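Local coordinates for mandelate racemase / muconate lactonizing enzyme, C-terminal domain protein (PDB 4JHM) that belongs to the mandelate racemase / muconate lactonizing enzyme family of the enolase superfamily, in which a capping domain is joined to a TIM-barrel domain, at residues A[39-43]-A[106-111]; A[99-103]-A[274-278]; A[199-203]-A[223-229]; A[257-262]-A[288-294]. All blocks are in the same frame, centred on the assembly; numbering follows the deposited sequence.

Contact 1: A[39-43]-A[106-111]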
loop_
_atom_site.group_PDB
_atom_site.type_symbol
_atom_site.label_atom_id
_atom_site.label_comp_id
_atom_site.label_asym_id
_atom_site.label_seq_id
_atom_site.Cartn_x
_atom_site.Cartn_y
_atom_site.Cartn_z
ATOM N N ILE A 39 -28.623 14.744 -34.798
ATOM C CA ILE A 39 -27.816 14.362 -35.944
ATOM C C ILE A 39 -26.973 15.516 -36.468
ATOM O O ILE A 39 -27.477 16.620 -36.687
ATOM C CB ILE A 39 -28.686 13.824 -37.089
ATOM C CG1 ILE A 39 -29.263 12.460 -36.711
ATOM C CG2 ILE A 39 -27.868 13.707 -38.364
ATOM C CD1 ILE A 39 -30.251 11.907 -37.717
ATOM N N VAL A 40 -25.685 15.241 -36.657
ATOM C CA VAL A 40 -24.772 16.165 -37.309
ATOM C C VAL A 40 -24.439 15.633 -38.695
ATOM O O VAL A 40 -23.896 14.535 -38.824
ATOM C CB VAL A 40 -23.452 16.306 -36.531
ATOM C CG1 VAL A 40 -22.483 17.197 -37.295
ATOM C CG2 VAL A 40 -23.703 16.860 -35.139
ATOM N N ARG A 41 -24.770 16.406 -39.727
ATOM C CA ARG A 41 -24.427 16.036 -41.093
ATOM C C ARG A 41 -23.385 16.998 -41.656
ATOM O O ARG A 41 -23.663 18.181 -41.841
ATOM C CB ARG A 41 -25.668 16.035 -41.989
ATOM C CG ARG A 41 -25.586 15.014 -43.113
ATOM C CD ARG A 41 -25.994 15.581 -44.457
ATOM N NE ARG A 41 -27.442 15.661 -44.628
ATOM C CZ ARG A 41 -28.053 15.661 -45.810
ATOM N NH1 ARG A 41 -27.347 15.576 -46.930
ATOM N NH2 ARG A 41 -29.372 15.738 -45.877
ATOM N N LEU A 42 -22.188 16.487 -41.927
ATOM C CA LEU A 42 -21.101 17.313 -42.439
ATOM C C LEU A 42 -20.994 17.181 -43.951
ATOM O O LEU A 42 -21.130 16.086 -44.495
ATOM C CB LEU A 42 -19.771 16.899 -41.811
ATOM C CG LEU A 42 -19.658 16.984 -40.289
ATOM C CD1 LEU A 42 -18.364 16.326 -39.834
ATOM C CD2 LEU A 42 -19.728 18.425 -39.805
ATOM N N PHE A 43 -20.742 18.303 -44.618
ATOM C CA PHE A 43 -20.521 18.320 -46.059
ATOM C C PHE A 43 -19.077 18.724 -46.354
ATOM O O PHE A 43 -18.411 19.325 -45.512
ATOM C CB PHE A 43 -21.473 19.308 -46.735
ATOM C CG PHE A 43 -22.920 18.895 -46.699
ATOM C CD1 PHE A 43 -23.438 18.043 -47.665
ATOM C CD2 PHE A 43 -23.771 19.383 -45.720
ATOM C CE1 PHE A 43 -24.773 17.673 -47.646
ATOM C CE2 PHE A 43 -25.107 19.020 -45.698
ATOM C CZ PHE A 43 -25.610 18.167 -46.662
ATOM N N PRO A 106 -20.766 13.380 -31.883
ATOM C CA PRO A 106 -21.268 13.221 -33.253
ATOM C C PRO A 106 -20.386 13.878 -34.321
ATOM O O PRO A 106 -20.325 13.398 -35.452
ATOM C CB PRO A 106 -22.644 13.898 -33.211
ATOM C CG PRO A 106 -22.999 14.006 -31.766
ATOM C CD PRO A 106 -21.698 14.141 -31.038
ATOM N N ILE A 107 -19.711 14.967 -33.967
ATOM C CA ILE A 107 -18.868 15.670 -34.927
ATOM C C ILE A 107 -17.636 14.828 -35.239
ATOM O O ILE A 107 -17.285 14.642 -36.398
ATOM C CB ILE A 107 -18.426 17.054 -34.407
ATOM C CG1 ILE A 107 -19.646 17.895 -34.016
ATOM C CG2 ILE A 107 -17.602 17.780 -35.462
ATOM C CD1 ILE A 107 -19.325 19.057 -33.101
ATOM N N ASP A 108 -16.979 14.316 -34.204
ATOM C CA ASP A 108 -15.830 13.439 -34.409
ATOM C C ASP A 108 -16.252 12.235 -35.241
ATOM O O ASP A 108 -15.577 11.854 -36.198
ATOM C CB ASP A 108 -15.254 12.978 -33.068
ATOM C CG ASP A 108 -14.246 11.847 -33.217
ATOM O OD1 ASP A 108 -14.675 10.683 -33.377
ATOM O OD2 ASP A 108 -13.026 12.122 -33.163
ATOM N N ILE A 109 -17.386 11.653 -34.873
ATOM C CA ILE A 109 -17.892 10.462 -35.534
ATOM C C ILE A 109 -18.145 10.729 -37.013
ATOM O O ILE A 109 -17.799 9.915 -37.870
ATOM C CB ILE A 109 -19.185 9.972 -34.856
ATOM C CG1 ILE A 109 -18.861 9.372 -33.486
ATOM C CG2 ILE A 109 -19.886 8.935 -35.722
ATOM C CD1 ILE A 109 -20.054 9.257 -32.565
ATOM N N ALA A 110 -18.739 11.881 -37.301
ATOM C CA ALA A 110 -19.057 12.263 -38.670
ATOM C C ALA A 110 -17.799 12.406 -39.530
ATOM O O ALA A 110 -17.850 12.242 -40.749
ATOM C CB ALA A 110 -19.852 13.558 -38.678
ATOM N N ALA A 111 -16.673 12.717 -38.896
ATOM C CA ALA A 111 -15.412 12.828 -39.620
ATOM C C ALA A 111 -14.914 11.445 -40.013
ATOM O O ALA A 111 -14.433 11.247 -41.128
ATOM C CB ALA A 111 -14.372 13.546 -38.780
#
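Leu42 and Ala110 make the closest approach in a contact in which a strand of the antiparallel sheet packs against a helix, a worked example of how the alpha+beta N-terminal domain of this family builds its core. The axes of 39-43 and 106-111 come within 8.2 Å and cross at -41°. Leu42 can be followed outward from its CB, which points to the helix. Its CG, beside the backbone N (chi1 -59°), already lies 3.8 Å from Ala110 CB. CD1 then continues the line of the chain: it meets Ala110 CB at 3.3 Å and skirts the helix backbone, 4.0 Å from Ile107 O and 4.1 Å from Ala111 N.

Two residues earlier on the same strand face, Val40 uses a single branch. Its CG2 rests 3.7 Å from Pro106 CB, the two side chains crossing at about a right angle, and the same methyl lies 4.3 Å from Ile107 CG1. Helix 65-73 adds to the cluster, with Leu70 touching both Val40 and Ile107. Between the two inward residues Arg41 turns the other way, to a salt bridge with Glu49.

The strand's backbone bonds go to strands 8-16 and 50-58; across to the helix there are mainly apolar side-chain contacts and none that is hydrogen-bonded. The union is buried and rests on shape and dispersion, without the directionality of polar bonds.

Contact 2: A[99-103]-A[274-278]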
loop_
_atom_site.group_PDB
_atom_site.type_symbol
_atom_site.label_atom_id
_atom_site.label_comp_id
_atom_site.label_asym_id
_atom_site.label_seq_id
_atom_site.Cartn_x
_atom_site.Cartn_y
_atom_site.Cartn_z
ATOM N N GLY A 99 -22.419 21.246 -22.825
ATOM C CA GLY A 99 -22.831 20.004 -23.468
ATOM C C GLY A 99 -21.786 18.920 -23.271
ATOM O O GLY A 99 -22.111 17.750 -23.062
ATOM N N GLY A 100 -20.521 19.311 -23.348
ATOM C CA GLY A 100 -19.418 18.387 -23.120
ATOM C C GLY A 100 -19.186 17.377 -24.229
ATOM O O GLY A 100 -19.452 17.641 -25.401
ATOM N N LEU A 101 -18.684 16.209 -23.841
ATOM C CA LEU A 101 -18.258 15.183 -24.789
ATOM C C LEU A 101 -19.431 14.589 -25.569
ATOM O O LEU A 101 -19.291 14.261 -26.748
ATOM C CB LEU A 101 -17.485 14.081 -24.056
ATOM C CG LEU A 101 -16.207 14.542 -23.336
ATOM C CD1 LEU A 101 -15.617 13.440 -22.472
ATOM C CD2 LEU A 101 -15.172 15.028 -24.333
ATOM N N PRO A 102 -20.593 14.447 -24.915
ATOM C CA PRO A 102 -21.788 13.984 -25.622
ATOM C C PRO A 102 -22.134 14.860 -26.819
ATOM O O PRO A 102 -22.468 14.346 -27.886
ATOM C CB PRO A 102 -22.886 14.087 -24.561
ATOM C CG PRO A 102 -22.166 13.939 -23.267
ATOM C CD PRO A 102 -20.827 14.585 -23.468
ATOM N N ALA A 103 -22.053 16.172 -26.633
ATOM C CA ALA A 103 -22.391 17.118 -27.687
ATOM C C ALA A 103 -21.333 17.141 -28.794
ATOM O O ALA A 103 -21.613 17.561 -29.915
ATOM C CB ALA A 103 -22.569 18.510 -27.099
ATOM N N THR A 274 -20.820 7.747 -28.713
ATOM C CA THR A 274 -21.610 8.967 -28.841
ATOM C C THR A 274 -21.648 9.772 -27.546
ATOM O O THR A 274 -22.424 10.723 -27.427
ATOM C CB THR A 274 -23.065 8.643 -29.218
ATOM O OG1 THR A 274 -23.681 7.915 -28.151
ATOM C CG2 THR A 274 -23.116 7.819 -30.488
ATOM N N VAL A 275 -20.820 9.387 -26.575
ATOM C CA VAL A 275 -20.782 10.072 -25.288
ATOM C C VAL A 275 -19.364 10.470 -24.887
ATOM O O VAL A 275 -19.140 11.593 -24.432
ATOM C CB VAL A 275 -21.390 9.206 -24.167
ATOM C CG1 VAL A 275 -21.054 9.785 -22.803
ATOM C CG2 VAL A 275 -22.895 9.097 -24.325
ATOM N N CYS A 276 -18.406 9.562 -25.057
ATOM C CA CYS A 276 -17.053 9.783 -24.538
ATOM C C CYS A 276 -16.148 10.599 -25.463
ATOM O O CYS A 276 -14.974 10.792 -25.164
ATOM C CB CYS A 276 -16.383 8.450 -24.194
ATOM S SG CYS A 276 -16.050 7.365 -25.598
ATOM N N GLY A 277 -16.684 11.083 -26.577
ATOM C CA GLY A 277 -15.904 11.916 -27.488
ATOM C C GLY A 277 -15.770 11.369 -28.898
ATOM O O GLY A 277 -14.944 11.847 -29.674
ATOM N N GLY A 278 -16.576 10.363 -29.227
ATOM C CA GLY A 278 -16.607 9.812 -30.577
ATOM C C GLY A 278 -15.711 8.604 -30.788
ATOM O O GLY A 278 -15.078 8.106 -29.858
#
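Leu101 and Pro102 meet the loop 274-278 where the N-terminal capping domain abuts the barrel domain, the two-domain arrangement of the enolase superfamily. Segment 99-103 opens helix 100-119, whose first turn is loosely bonded; Ala103 N makes a weak bond back to Gly100 O. The opposing loop leads into helix 279-291, with Gly278 as its N-cap residue.

After Gly99 and Gly100, Leu101 is the first to touch the loop, lying alongside its backbone. Its CB is 3.0 Å from Val275 O and 4.0 Å from Gly277 N. With CG next to the backbone N (chi1 -60°) and the chain extended beyond it, CD1 is carried on to Cys276 O at 3.8 Å. An aliphatic side chain thus follows successive peptide groups of the loop, and Leu252 also touches it. Gly277 itself has a positive phi of 121°, a backbone shape most easily reached without a side chain.

Pro102 follows, with its ring over the same carbonyl: Pro102 CD is 3.6 Å from Val275 O. On the far part of the ring, CG meets Val275 CG1 at 4.3 Å. Trp98 of a second subunit packs on both Pro102 and Val275, so the domain seam is also part of a subunit interface. Ala103 then turns from the loop toward Ile66 and Ser69 of helix 65-73.

One polar link between the two segments runs through Ser105, whose OG is hydrogen-bonded to Leu101 O and Gly277 N. Pro102 N, only 3.2 Å from Val275 O, has no hydrogen to give it.

Contact 3: A[199-203]-A[223-229]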
loop_
_atom_site.group_PDB
_atom_site.type_symbol
_atom_site.label_atom_id
_atom_site.label_comp_id
_atom_site.label_asym_id
_atom_site.label_seq_id
_atom_site.Cartn_x
_atom_site.Cartn_y
_atom_site.Cartn_z
ATOM N N GLY A 199 -27.570 2.217 -11.030
ATOM C CA GLY A 199 -26.879 2.881 -9.933
ATOM C C GLY A 199 -27.716 3.213 -8.712
ATOM O O GLY A 199 -27.231 3.874 -7.801
ATOM N N PHE A 200 -28.954 2.739 -8.659
ATOM C CA PHE A 200 -29.853 3.147 -7.578
ATOM C C PHE A 200 -29.874 2.241 -6.342
ATOM O O PHE A 200 -30.509 2.581 -5.355
ATOM C CB PHE A 200 -31.277 3.347 -8.113
ATOM C CG PHE A 200 -31.399 4.485 -9.095
ATOM C CD1 PHE A 200 -30.487 5.541 -9.082
ATOM C CD2 PHE A 200 -32.433 4.513 -10.018
ATOM C CE1 PHE A 200 -30.596 6.586 -9.980
ATOM C CE2 PHE A 200 -32.549 5.559 -10.917
ATOM C CZ PHE A 200 -31.629 6.596 -10.898
ATOM N N TYR A 201 -29.180 1.109 -6.377
ATOM C CA TYR A 201 -29.120 0.223 -5.208
ATOM C C TYR A 201 -28.237 0.787 -4.098
ATOM O O TYR A 201 -27.479 1.737 -4.304
ATOM C CB TYR A 201 -28.570 -1.153 -5.589
ATOM C CG TYR A 201 -29.570 -2.128 -6.170
ATOM C CD1 TYR A 201 -30.758 -1.695 -6.747
ATOM C CD2 TYR A 201 -29.298 -3.486 -6.176
ATOM C CE1 TYR A 201 -31.655 -2.596 -7.290
ATOM C CE2 TYR A 201 -30.180 -4.391 -6.726
ATOM C CZ TYR A 201 -31.358 -3.943 -7.281
ATOM O OH TYR A 201 -32.235 -4.857 -7.818
ATOM N N THR A 202 -28.339 0.176 -2.921
ATOM C CA THR A 202 -27.460 0.488 -1.806
ATOM C C THR A 202 -26.335 -0.535 -1.771
ATOM O O THR A 202 -26.554 -1.704 -2.076
ATOM C CB THR A 202 -28.208 0.405 -0.471
ATOM O OG1 THR A 202 -28.443 -0.969 -0.139
ATOM C CG2 THR A 202 -29.527 1.131 -0.561
ATOM N N PRO A 203 -25.123 -0.106 -1.401
ATOM C CA PRO A 203 -23.990 -1.023 -1.314
ATOM C C PRO A 203 -24.366 -2.420 -0.813
ATOM O O PRO A 203 -23.956 -3.414 -1.406
ATOM C CB PRO A 203 -23.073 -0.320 -0.319
ATOM C CG PRO A 203 -23.312 1.131 -0.585
ATOM C CD PRO A 203 -24.728 1.275 -1.081
ATOM N N ALA A 223 -23.979 -1.272 -13.396
ATOM C CA ALA A 223 -24.372 -0.081 -12.654
ATOM C C ALA A 223 -25.058 -0.444 -11.338
ATOM O O ALA A 223 -26.219 -0.100 -11.128
ATOM C CB ALA A 223 -25.294 0.779 -13.505
ATOM N N PRO A 224 -24.343 -1.150 -10.451
ATOM C CA PRO A 224 -24.919 -1.542 -9.167
ATOM C C PRO A 224 -25.257 -0.329 -8.314
ATOM O O PRO A 224 -26.359 -0.243 -7.776
ATOM C CB PRO A 224 -23.813 -2.378 -8.514
ATOM C CG PRO A 224 -22.552 -2.012 -9.231
ATOM C CD PRO A 224 -22.963 -1.631 -10.620
ATOM N N VAL A 225 -24.316 0.604 -8.214
ATOM C CA VAL A 225 -24.511 1.841 -7.461
ATOM C C VAL A 225 -23.950 3.036 -8.243
ATOM O O VAL A 225 -23.584 2.912 -9.420
ATOM C CB VAL A 225 -23.846 1.755 -6.075
ATOM C CG1 VAL A 225 -24.576 0.752 -5.201
ATOM C CG2 VAL A 225 -22.385 1.365 -6.195
ATOM N N SER A 226 -23.898 4.196 -7.599
ATOM C CA SER A 226 -23.328 5.377 -8.227
ATOM C C SER A 226 -21.923 5.075 -8.713
ATOM O O SER A 226 -21.111 4.539 -7.967
ATOM C CB SER A 226 -23.265 6.531 -7.237
ATOM O OG SER A 226 -22.398 7.544 -7.710
ATOM N N ASP A 227 -21.637 5.439 -9.957
ATOM C CA ASP A 227 -20.326 5.194 -10.546
ATOM C C ASP A 227 -19.199 5.834 -9.748
ATOM O O ASP A 227 -18.043 5.435 -9.884
ATOM C CB ASP A 227 -20.270 5.734 -11.975
ATOM C CG ASP A 227 -20.845 4.780 -12.975
ATOM O OD1 ASP A 227 -21.642 3.907 -12.568
ATOM O OD2 ASP A 227 -20.497 4.904 -14.169
ATOM N N TYR A 228 -19.524 6.832 -8.936
ATOM C CA TYR A 228 -18.493 7.579 -8.222
ATOM C C TYR A 228 -18.172 6.971 -6.868
ATOM O O TYR A 228 -17.262 7.427 -6.189
ATOM C CB TYR A 228 -18.905 9.043 -8.067
ATOM C CG TYR A 228 -19.106 9.711 -9.399
ATOM C CD1 TYR A 228 -18.023 9.992 -10.222
ATOM C CD2 TYR A 228 -20.376 10.032 -9.852
ATOM C CE1 TYR A 228 -18.198 10.592 -11.451
ATOM C CE2 TYR A 228 -20.562 10.635 -11.081
ATOM C CZ TYR A 228 -19.469 10.913 -11.874
ATOM O OH TYR A 228 -19.647 11.506 -13.100
ATOM N N ASP A 229 -18.924 5.946 -6.484
ATOM C CA ASP A 229 -18.688 5.253 -5.231
ATOM C C ASP A 229 -17.629 4.193 -5.461
ATOM O O ASP A 229 -17.909 3.004 -5.436
ATOM C CB ASP A 229 -19.976 4.616 -4.717
ATOM C CG ASP A 229 -19.786 3.901 -3.390
ATOM O OD1 ASP A 229 -18.632 3.780 -2.914
ATOM O OD2 ASP A 229 -20.797 3.449 -2.820
#
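The ring of Tyr201 meets Pro224 obliquely, its CG 4.1 Å from Pro224 O, while CB comes closer to that oxygen at 3.2 Å. Further out the ring leads away from the segment 223-229 and touches Met209, and its OH is hydrogen-bonded to Asp175. A second flat group, the Asp229 carboxylate, lies near the Pro203 ring through OD2, which is hydrogen-bonded to Thr232. The third is the Ala223 carbonyl: Gly199 N sits above its plane, 36° out of it, and donates a hydrogen bond of 2.7 Å to Ala223 O.

Two residues on, Tyr201 N gives Pro224 O a weak bond of 3.4 Å. Val225 packs against the 201-203 backbone. Its CG1, set beside the backbone N by a chi1 of -68°, lies 3.2 Å from Tyr201 O and 4.2 Å from Pro203 CD.

Both segments follow parallel barrel strands, 192-196 and 220-222, and lead into helices 203-215 and 230-239, so the contact ties neighbouring beta-alpha loops at the C-terminal ends of the strands. Backbone groups supply the directional bonds, one of them weak, and Val225 CG1 against Tyr201 and Pro203 gives most of the apolar packing.

Contact 4: A[257-262]-A[288-294]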
loop_
_atom_site.group_PDB
_atom_site.type_symbol
_atom_site.label_atom_id
_atom_site.label_comp_id
_atom_site.label_asym_id
_atom_site.label_seq_id
_atom_site.Cartn_x
_atom_site.Cartn_y
_atom_site.Cartn_z
ATOM N N VAL A 257 -10.955 5.998 -17.002
ATOM C CA VAL A 257 -10.992 4.580 -17.349
ATOM C C VAL A 257 -9.707 3.891 -16.906
ATOM O O VAL A 257 -9.728 2.781 -16.367
ATOM C CB VAL A 257 -11.139 4.383 -18.870
ATOM C CG1 VAL A 257 -10.819 2.944 -19.255
ATOM C CG2 VAL A 257 -12.538 4.769 -19.329
ATOM N N THR A 258 -8.583 4.555 -17.147
ATOM C CA THR A 258 -7.290 3.993 -16.810
ATOM C C THR A 258 -7.196 3.746 -15.315
ATOM O O THR A 258 -6.773 2.680 -14.872
ATOM C CB THR A 258 -6.159 4.930 -17.254
ATOM O OG1 THR A 258 -6.065 4.907 -18.687
ATOM C CG2 THR A 258 -4.822 4.506 -16.634
ATOM N N HIS A 259 -7.602 4.746 -14.543
ATOM C CA HIS A 259 -7.558 4.672 -13.095
ATOM C C HIS A 259 -8.471 3.573 -12.542
ATOM O O HIS A 259 -8.092 2.846 -11.618
ATOM C CB HIS A 259 -7.972 6.017 -12.509
ATOM C CG HIS A 259 -7.938 6.052 -11.016
ATOM N ND1 HIS A 259 -9.037 5.756 -10.241
ATOM C CD2 HIS A 259 -6.935 6.339 -10.153
ATOM C CE1 HIS A 259 -8.716 5.865 -8.965
ATOM N NE2 HIS A 259 -7.446 6.216 -8.885
ATOM N N ALA A 260 -9.676 3.464 -13.103
ATOM C CA ALA A 260 -10.667 2.496 -12.637
ATOM C C ALA A 260 -10.145 1.069 -12.775
ATOM O O ALA A 260 -10.201 0.272 -11.838
ATOM C CB ALA A 260 -11.965 2.657 -13.412
ATOM N N LEU A 261 -9.637 0.747 -13.952
ATOM C CA LEU A 261 -9.056 -0.562 -14.176
ATOM C C LEU A 261 -7.835 -0.756 -13.274
ATOM O O LEU A 261 -7.666 -1.815 -12.673
ATOM C CB LEU A 261 -8.689 -0.725 -15.652
ATOM C CG LEU A 261 -9.881 -0.684 -16.611
ATOM C CD1 LEU A 261 -9.420 -0.802 -18.055
ATOM C CD2 LEU A 261 -10.859 -1.795 -16.284
ATOM N N SER A 262 -7.006 0.279 -13.163
ATOM C CA SER A 262 -5.791 0.224 -12.346
ATOM C C SER A 262 -6.057 -0.045 -10.865
ATOM O O SER A 262 -5.208 -0.601 -10.176
ATOM C CB SER A 262 -4.999 1.527 -12.476
ATOM O OG SER A 262 -4.265 1.553 -13.686
ATOM N N ILE A 288 -6.967 0.498 -24.241
ATOM C CA ILE A 288 -6.639 0.644 -22.829
ATOM C C ILE A 288 -7.109 -0.571 -22.031
ATOM O O ILE A 288 -6.368 -1.096 -21.193
ATOM C CB ILE A 288 -7.228 1.947 -22.259
ATOM C CG1 ILE A 288 -6.529 3.144 -22.909
ATOM C CG2 ILE A 288 -7.067 1.998 -20.746
ATOM C CD1 ILE A 288 -7.167 4.483 -22.604
ATOM N N ALA A 289 -8.330 -1.025 -22.301
ATOM C CA ALA A 289 -8.840 -2.246 -21.679
ATOM C C ALA A 289 -7.951 -3.420 -22.038
ATOM O O ALA A 289 -7.584 -4.215 -21.181
ATOM C CB ALA A 289 -10.263 -2.521 -22.125
ATOM N N ALA A 290 -7.607 -3.525 -23.317
ATOM C CA ALA A 290 -6.706 -4.573 -23.786
ATOM C C ALA A 290 -5.510 -4.701 -22.845
ATOM O O ALA A 290 -5.254 -5.769 -22.292
ATOM C CB ALA A 290 -6.241 -4.269 -25.202
ATOM N N GLY A 291 -4.795 -3.598 -22.651
ATOM C CA GLY A 291 -3.617 -3.579 -21.786
ATOM C C GLY A 291 -3.916 -3.972 -20.350
ATOM O O GLY A 291 -3.013 -4.333 -19.599
ATOM N N HIS A 292 -5.186 -3.890 -19.964
ATOM C CA HIS A 292 -5.613 -4.334 -18.641
ATOM C C HIS A 292 -6.257 -5.720 -18.690
ATOM O O HIS A 292 -6.839 -6.169 -17.707
ATOM C CB HIS A 292 -6.589 -3.322 -18.030
ATOM C CG HIS A 292 -5.922 -2.110 -17.457
ATOM N ND1 HIS A 292 -5.343 -2.101 -16.206
ATOM C CD2 HIS A 292 -5.742 -0.867 -17.963
ATOM C CE1 HIS A 292 -4.834 -0.906 -15.968
ATOM N NE2 HIS A 292 -5.062 -0.139 -17.019
ATOM N N SER A 293 -6.156 -6.386 -19.839
ATOM C CA SER A 293 -6.655 -7.749 -20.005
ATOM C C SER A 293 -8.160 -7.862 -19.771
ATOM O O SER A 293 -8.634 -8.845 -19.195
ATOM C CB SER A 293 -5.919 -8.704 -19.061
ATOM O OG SER A 293 -4.513 -8.625 -19.236
ATOM N N LYS A 294 -8.912 -6.866 -20.230
ATOM C CA LYS A 294 -10.351 -6.873 -20.054
ATOM C C LYS A 294 -11.074 -6.388 -21.306
ATOM O O LYS A 294 -10.464 -5.811 -22.210
ATOM C CB LYS A 294 -10.754 -6.005 -18.856
ATOM C CG LYS A 294 -9.946 -6.273 -17.602
ATOM C CD LYS A 294 -10.688 -5.930 -16.323
ATOM C CE LYS A 294 -9.700 -5.824 -15.169
ATOM N NZ LYS A 294 -10.312 -6.010 -13.828
#
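Leu261 sets its CB over one face of the His292 imidazole, the two side chains running at a slant to each other: CB stands 3.6 Å from the ring centroid and 10° off the normal, a CH-pi contact. Leu261 CD1 extends the cover to His292 CD2 at 3.7 Å. Near the ring plane, at its edge, Ser262 OG approaches CE1 of His292 at 3.4 Å. That hydroxyl donates to Thr258 O, which also accepts from Ser262 N on the other face of the carbonyl.

Leu261 and Lys294 run antiparallel alongside one another, CD2 of Leu261 4.1 Å from CD of Lys294, whose extended chain carries NZ on to Trp266 O. Earlier in the helices, Thr258 lies roughly perpendicular to Ile288, with Thr258 OG1 3.7 Å from Ile288 CG2; that hydroxyl is hydrogen-bonded to Leu254 O. The same methyl of Ile288 meets Val257 CG1 at 4.1 Å.

His292 and Lys294 are placed by the Schellman motif that ends helix 279-291, with Ser293 at positive phi. His292 also packs against Thr258 of a fourth subunit. Thr258 OG1 and Lys294 NZ find partners outside the two segments and Ser262 OG bonds within its own helix, so these outer helices of the barrel domain are joined by carbon packing, the imidazole face and a non-bonded hydroxyl at the ring edge.

Contacts 1 and 2 share helix 100-119 and lie 12 Å apart between centres; they touch where Asp108 and Ile109 meet Gly277 and Gly278. Contact 1 is internal to the N-terminal domain, whereas contact 2 carries the same helix across to the barrel domain. Contacts 3 and 4 belong to that barrel, with centres about 20 Å apart, and come one after the other along the chain. Contact 3 falls within the stretch of chain that contact 2 spans, while the segments of contacts 2 and 4 alternate. Contacts 1 and 3, centres about 33 Å apart, occupy opposite sides of the chain's centre. Assembly brings barrel contacts together: Asp229 of contact 3 packs on Ser293 of contact 4 from another subunit.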